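Peptidyl-prolyl cis-trans isomerase (Hirschia baltica, PDB 5EX2) probably catalyses the cis-trans isomerisation of peptide bonds preceding proline, as expected of a periplasmic folding helper of the cyclophilin family. Local coordinates at residues V54-H66 with A74-E86. Residues are numbered along the deposited sequence; the frame is centred on the assembly and turned at random.
Sequences VVRTGLYSGTKFH and AQGGDIAATLGRE
Ile79 lays CD1 against both Val54 and Leu59, 3.6 Å from Val54 CG1 and 3.7 Å from Leu59 CB. Its chi1 of -68° sets CG1 beside the backbone N, facing Leu59 O, and CG2 anti to that N, against Leu59 CB. Beside this apolar patch Val54 CG1 lies over one face of the Tyr60 ring, toward the rim, and Gly77 CA comes within 3.8 Å of Tyr60 CE1, leaving little room for a side chain on Gly77. Thr63 OG1 gives its proton to an in-plane lone pair of Tyr60 O at 2.7 Å, while CG2 presses on Ile79 CA and Thr82 OG1. A valine in its place would probably leave Tyr60 O with one donor fewer and a water, held also by Gly77 N, without one of its two acceptors. His66 packs too, CE1 3.9 Å from Asp78 CB; another water links Lys64 O, His66 ND1 and Asp78 N. The looser, solvent side runs by Lys64 and Leu83, where Thr82 CG2 meets Gly62 O at 3.5 Å and water bridges Ser61 O to Thr82 OG1. Interlocked side chains thus pack dry while waters make bonds the strands do not, joining helices 45-57 and 79-83 to hairpin 63-69/73-76, flanked in the cyclophilin barrel by strands 212-218 and 171-174, with the Tyr60 hydroxyl hydrogen-bonded to Asp169 O just before the latter.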
loop_
_atom_site.group_PDB
_atom_site.type_symbol
_atom_site.label_atom_id
_atom_site.label_comp_id
_atom_site.label_asym_id
_atom_site.label_seq_id
_atom_site.Cartn_x
_atom_site.Cartn_y
_atom_site.Cartn_z
ATOM N N VAL A 54 -15.580 4.016 2.886
ATOM C CA VAL A 54 -15.942 4.558 1.575
ATOM C C VAL A 54 -16.228 3.426 0.579
ATOM O O VAL A 54 -17.201 3.470 -0.169
ATOM C CB VAL A 54 -14.841 5.507 1.046
ATOM C CG1 VAL A 54 -15.186 6.028 -0.338
ATOM C CG2 VAL A 54 -14.661 6.676 1.998
ATOM N N VAL A 55 -15.407 2.387 0.592
ATOM C CA VAL A 55 -15.635 1.249 -0.283
ATOM C C VAL A 55 -17.047 0.716 -0.066
ATOM O O VAL A 55 -17.790 0.492 -1.024
ATOM C CB VAL A 55 -14.576 0.126 -0.043
ATOM C CG1 VAL A 55 -14.987 -1.176 -0.725
ATOM C CG2 VAL A 55 -13.220 0.562 -0.545
ATOM N N ARG A 56 -17.434 0.567 1.195
ATOM C CA ARG A 56 -18.708 -0.059 1.533
ATOM C C ARG A 56 -19.919 0.820 1.237
ATOM O O ARG A 56 -21.030 0.332 1.245
ATOM C CB ARG A 56 -18.687 -0.498 3.003
ATOM C CG ARG A 56 -17.899 -1.766 3.160
ATOM C CD ARG A 56 -17.517 -2.008 4.577
ATOM N NE ARG A 56 -16.889 -3.311 4.685
ATOM C CZ ARG A 56 -16.071 -3.678 5.660
ATOM N NH1 ARG A 56 -15.739 -2.825 6.624
ATOM N NH2 ARG A 56 -15.571 -4.902 5.655
ATOM N N THR A 57 -19.707 2.100 0.945
ATOM C CA THR A 57 -20.810 2.936 0.454
ATOM C C THR A 57 -21.150 2.671 -1.007
ATOM O O THR A 57 -22.210 3.091 -1.483
ATOM C CB THR A 57 -20.516 4.448 0.548
ATOM O OG1 THR A 57 -19.487 4.792 -0.389
ATOM C CG2 THR A 57 -20.144 4.860 1.953
ATOM N N GLY A 58 -20.232 2.024 -1.721
ATOM C CA GLY A 58 -20.368 1.841 -3.151
ATOM C C GLY A 58 -19.969 3.056 -3.970
ATOM O O GLY A 58 -19.938 2.998 -5.206
ATOM N N LEU A 59 -19.628 4.155 -3.306
ATOM C CA LEU A 59 -19.468 5.419 -4.011
ATOM C C LEU A 59 -18.197 5.556 -4.839
ATOM O O LEU A 59 -18.095 6.458 -5.666
ATOM C CB LEU A 59 -19.542 6.572 -3.014
ATOM C CG LEU A 59 -20.929 6.773 -2.412
ATOM C CD1 LEU A 59 -20.883 7.798 -1.298
ATOM C CD2 LEU A 59 -21.975 7.164 -3.477
ATOM N N TYR A 60 -17.220 4.681 -4.647
ATOM C CA TYR A 60 -16.059 4.735 -5.515
ATOM C C TYR A 60 -16.369 4.254 -6.918
ATOM O O TYR A 60 -15.620 4.518 -7.863
ATOM C CB TYR A 60 -14.916 3.886 -4.977
ATOM C CG TYR A 60 -13.995 4.549 -3.988
ATOM C CD1 TYR A 60 -13.630 5.887 -4.103
ATOM C CD2 TYR A 60 -13.464 3.820 -2.938
ATOM C CE1 TYR A 60 -12.753 6.476 -3.180
ATOM C CE2 TYR A 60 -12.599 4.388 -2.023
ATOM C CZ TYR A 60 -12.240 5.710 -2.142
ATOM O OH TYR A 60 -11.365 6.251 -1.215
ATOM N N SER A 61 -17.446 3.500 -7.062
ATOM C CA SER A 61 -17.711 2.896 -8.345
ATOM C C SER A 61 -17.994 3.972 -9.365
ATOM O O SER A 61 -18.800 4.876 -9.139
ATOM C CB SER A 61 -18.856 1.901 -8.250
ATOM O OG SER A 61 -18.431 0.830 -7.430
ATOM N N GLY A 62 -17.284 3.895 -10.481
ATOM C CA GLY A 62 -17.415 4.890 -11.528
ATOM C C GLY A 62 -16.548 6.124 -11.391
ATOM O O GLY A 62 -16.584 6.992 -12.251
ATOM N N THR A 63 -15.787 6.237 -10.316
ATOM C CA THR A 63 -14.926 7.407 -10.197
ATOM C C THR A 63 -13.760 7.315 -11.179
ATOM O O THR A 63 -13.234 6.245 -11.471
ATOM C CB THR A 63 -14.389 7.594 -8.771
ATOM O OG1 THR A 63 -13.734 6.406 -8.331
ATOM C CG2 THR A 63 -15.517 7.955 -7.797
ATOM N N LYS A 64 -13.354 8.468 -11.685
ATOM C CA LYS A 64 -12.348 8.517 -12.729
ATOM C C LYS A 64 -10.948 8.479 -12.138
ATOM O O LYS A 64 -10.746 8.836 -10.980
ATOM C CB LYS A 64 -12.486 9.787 -13.553
ATOM C CG LYS A 64 -13.852 9.996 -14.160
ATOM C CD LYS A 64 -14.219 8.921 -15.147
ATOM C CE LYS A 64 -15.532 9.261 -15.853
ATOM N NZ LYS A 64 -15.458 10.549 -16.599
ATOM N N PHE A 65 -9.977 8.085 -12.944
ATOM C CA PHE A 65 -8.584 8.390 -12.643
ATOM C C PHE A 65 -8.292 9.691 -13.353
ATOM O O PHE A 65 -7.830 9.723 -14.498
ATOM C CB PHE A 65 -7.666 7.259 -13.075
ATOM C CG PHE A 65 -7.775 6.086 -12.187
ATOM C CD1 PHE A 65 -7.103 6.070 -10.981
ATOM C CD2 PHE A 65 -8.578 5.018 -12.515
ATOM C CE1 PHE A 65 -7.222 4.997 -10.122
ATOM C CE2 PHE A 65 -8.700 3.944 -11.657
ATOM C CZ PHE A 65 -8.020 3.936 -10.463
ATOM N N HIS A 66 -8.609 10.780 -12.666
ATOM C CA HIS A 66 -8.676 12.094 -13.294
ATOM C C HIS A 66 -7.352 12.850 -13.311
ATOM O O HIS A 66 -7.250 13.874 -13.974
ATOM C CB HIS A 66 -9.728 12.948 -12.591
ATOM C CG HIS A 66 -9.357 13.303 -11.190
ATOM N ND1 HIS A 66 -9.594 12.474 -10.114
ATOM C CD2 HIS A 66 -8.706 14.384 -10.696
ATOM C CE1 HIS A 66 -9.123 13.037 -9.014
ATOM N NE2 HIS A 66 -8.578 14.194 -9.339
ATOM N N ALA A 74 -1.132 7.749 -10.162
ATOM C CA ALA A 74 -2.477 7.845 -10.699
ATOM C C ALA A 74 -3.443 8.161 -9.572
ATOM O O ALA A 74 -3.579 7.394 -8.615
ATOM C CB ALA A 74 -2.862 6.549 -11.382
ATOM N N GLN A 75 -4.124 9.294 -9.697
ATOM C CA GLN A 75 -5.047 9.763 -8.672
ATOM C C GLN A 75 -6.496 9.565 -9.106
ATOM O O GLN A 75 -6.860 9.891 -10.241
ATOM C CB GLN A 75 -4.781 11.236 -8.356
ATOM C CG GLN A 75 -5.676 11.805 -7.298
ATOM C CD GLN A 75 -5.247 13.200 -6.884
ATOM O OE1 GLN A 75 -4.080 13.556 -7.014
ATOM N NE2 GLN A 75 -6.189 14.008 -6.425
ATOM N N GLY A 76 -7.299 9.016 -8.200
ATOM C CA GLY A 76 -8.714 8.778 -8.444
ATOM C C GLY A 76 -9.524 9.067 -7.202
ATOM O O GLY A 76 -9.052 9.726 -6.273
ATOM N N GLY A 77 -10.752 8.578 -7.192
ATOM C CA GLY A 77 -11.567 8.640 -6.005
ATOM C C GLY A 77 -12.281 9.946 -5.708
ATOM O O GLY A 77 -12.736 10.142 -4.584
ATOM N N ASP A 78 -12.445 10.813 -6.701
ATOM C CA ASP A 78 -13.182 12.051 -6.493
ATOM C C ASP A 78 -14.656 11.747 -6.665
ATOM O O ASP A 78 -15.201 11.848 -7.765
ATOM C CB ASP A 78 -12.715 13.129 -7.466
ATOM C CG ASP A 78 -13.359 14.474 -7.206
ATOM O OD1 ASP A 78 -14.162 14.596 -6.246
ATOM O OD2 ASP A 78 -13.057 15.411 -7.972
ATOM N N ILE A 79 -15.287 11.362 -5.567
ATOM C CA ILE A 79 -16.664 10.895 -5.605
ATOM C C ILE A 79 -17.607 11.988 -6.086
ATOM O O ILE A 79 -18.488 11.728 -6.916
ATOM C CB ILE A 79 -17.092 10.384 -4.214
ATOM C CG1 ILE A 79 -16.317 9.110 -3.890
ATOM C CG2 ILE A 79 -18.606 10.156 -4.147
ATOM C CD1 ILE A 79 -16.474 8.650 -2.490
ATOM N N ALA A 80 -17.426 13.215 -5.613
ATOM C CA ALA A 80 -18.351 14.281 -5.980
ATOM C C ALA A 80 -18.424 14.480 -7.490
ATOM O O ALA A 80 -19.495 14.738 -8.043
ATOM C CB ALA A 80 -17.949 15.576 -5.304
ATOM N N ALA A 81 -17.293 14.319 -8.164
ATOM C CA ALA A 81 -17.225 14.597 -9.591
ATOM C C ALA A 81 -18.133 13.681 -10.413
ATOM O O ALA A 81 -18.684 14.111 -11.439
ATOM C CB ALA A 81 -15.805 14.486 -10.072
ATOM N N THR A 82 -18.282 12.425 -9.995
ATOM C CA THR A 82 -19.118 11.494 -10.757
ATOM C C THR A 82 -20.465 11.196 -10.058
ATOM O O THR A 82 -21.462 10.934 -10.735
ATOM C CB THR A 82 -18.354 10.177 -11.050
ATOM O OG1 THR A 82 -17.689 9.727 -9.875
ATOM C CG2 THR A 82 -17.312 10.397 -12.140
ATOM N N LEU A 83 -20.543 11.340 -8.736
ATOM C CA LEU A 83 -21.832 11.224 -8.050
ATOM C C LEU A 83 -22.782 12.366 -8.456
ATOM O O LEU A 83 -23.983 12.162 -8.578
ATOM C CB LEU A 83 -21.642 11.218 -6.533
ATOM C CG LEU A 83 -22.911 11.136 -5.687
ATOM C CD1 LEU A 83 -23.671 9.836 -5.937
ATOM C CD2 LEU A 83 -22.568 11.282 -4.215
ATOM N N GLY A 84 -22.231 13.558 -8.657
ATOM C CA GLY A 84 -23.025 14.701 -9.065
ATOM C C GLY A 84 -23.439 15.551 -7.884
ATOM O O GLY A 84 -24.084 16.578 -8.056
ATOM N N ARG A 85 -23.036 15.140 -6.686
ATOM C CA ARG A 85 -23.307 15.886 -5.470
ATOM C C ARG A 85 -22.197 15.581 -4.491
ATOM O O ARG A 85 -21.465 14.609 -4.665
ATOM C CB ARG A 85 -24.680 15.523 -4.906
ATOM C CG ARG A 85 -24.879 14.048 -4.630
ATOM C CD ARG A 85 -26.237 13.789 -3.989
ATOM N NE ARG A 85 -26.405 12.394 -3.602
ATOM C CZ ARG A 85 -25.840 11.846 -2.529
ATOM N NH1 ARG A 85 -25.057 12.571 -1.729
ATOM N NH2 ARG A 85 -26.043 10.565 -2.260
ATOM N N GLU A 86 -22.047 16.429 -3.485
ATOM C CA GLU A 86 -21.042 16.193 -2.473
ATOM C C GLU A 86 -21.473 14.975 -1.671
ATOM O O GLU A 86 -22.619 14.899 -1.223
ATOM C CB GLU A 86 -20.869 17.417 -1.579
ATOM C CG GLU A 86 -20.264 18.610 -2.310
ATOM C CD GLU A 86 -18.864 18.321 -2.828
ATOM O OE1 GLU A 86 -18.134 17.546 -2.171
ATOM O OE2 GLU A 86 -18.504 18.861 -3.899
HETATM O O HOH W 1 -19.176 7.598 -9.252
HETATM O O HOH W 2 -11.124 6.467 -9.040
HETATM O O HOH W 3 -11.768 10.822 -9.520
HETATM O O HOH W 4 -14.421 10.987 -10.413
#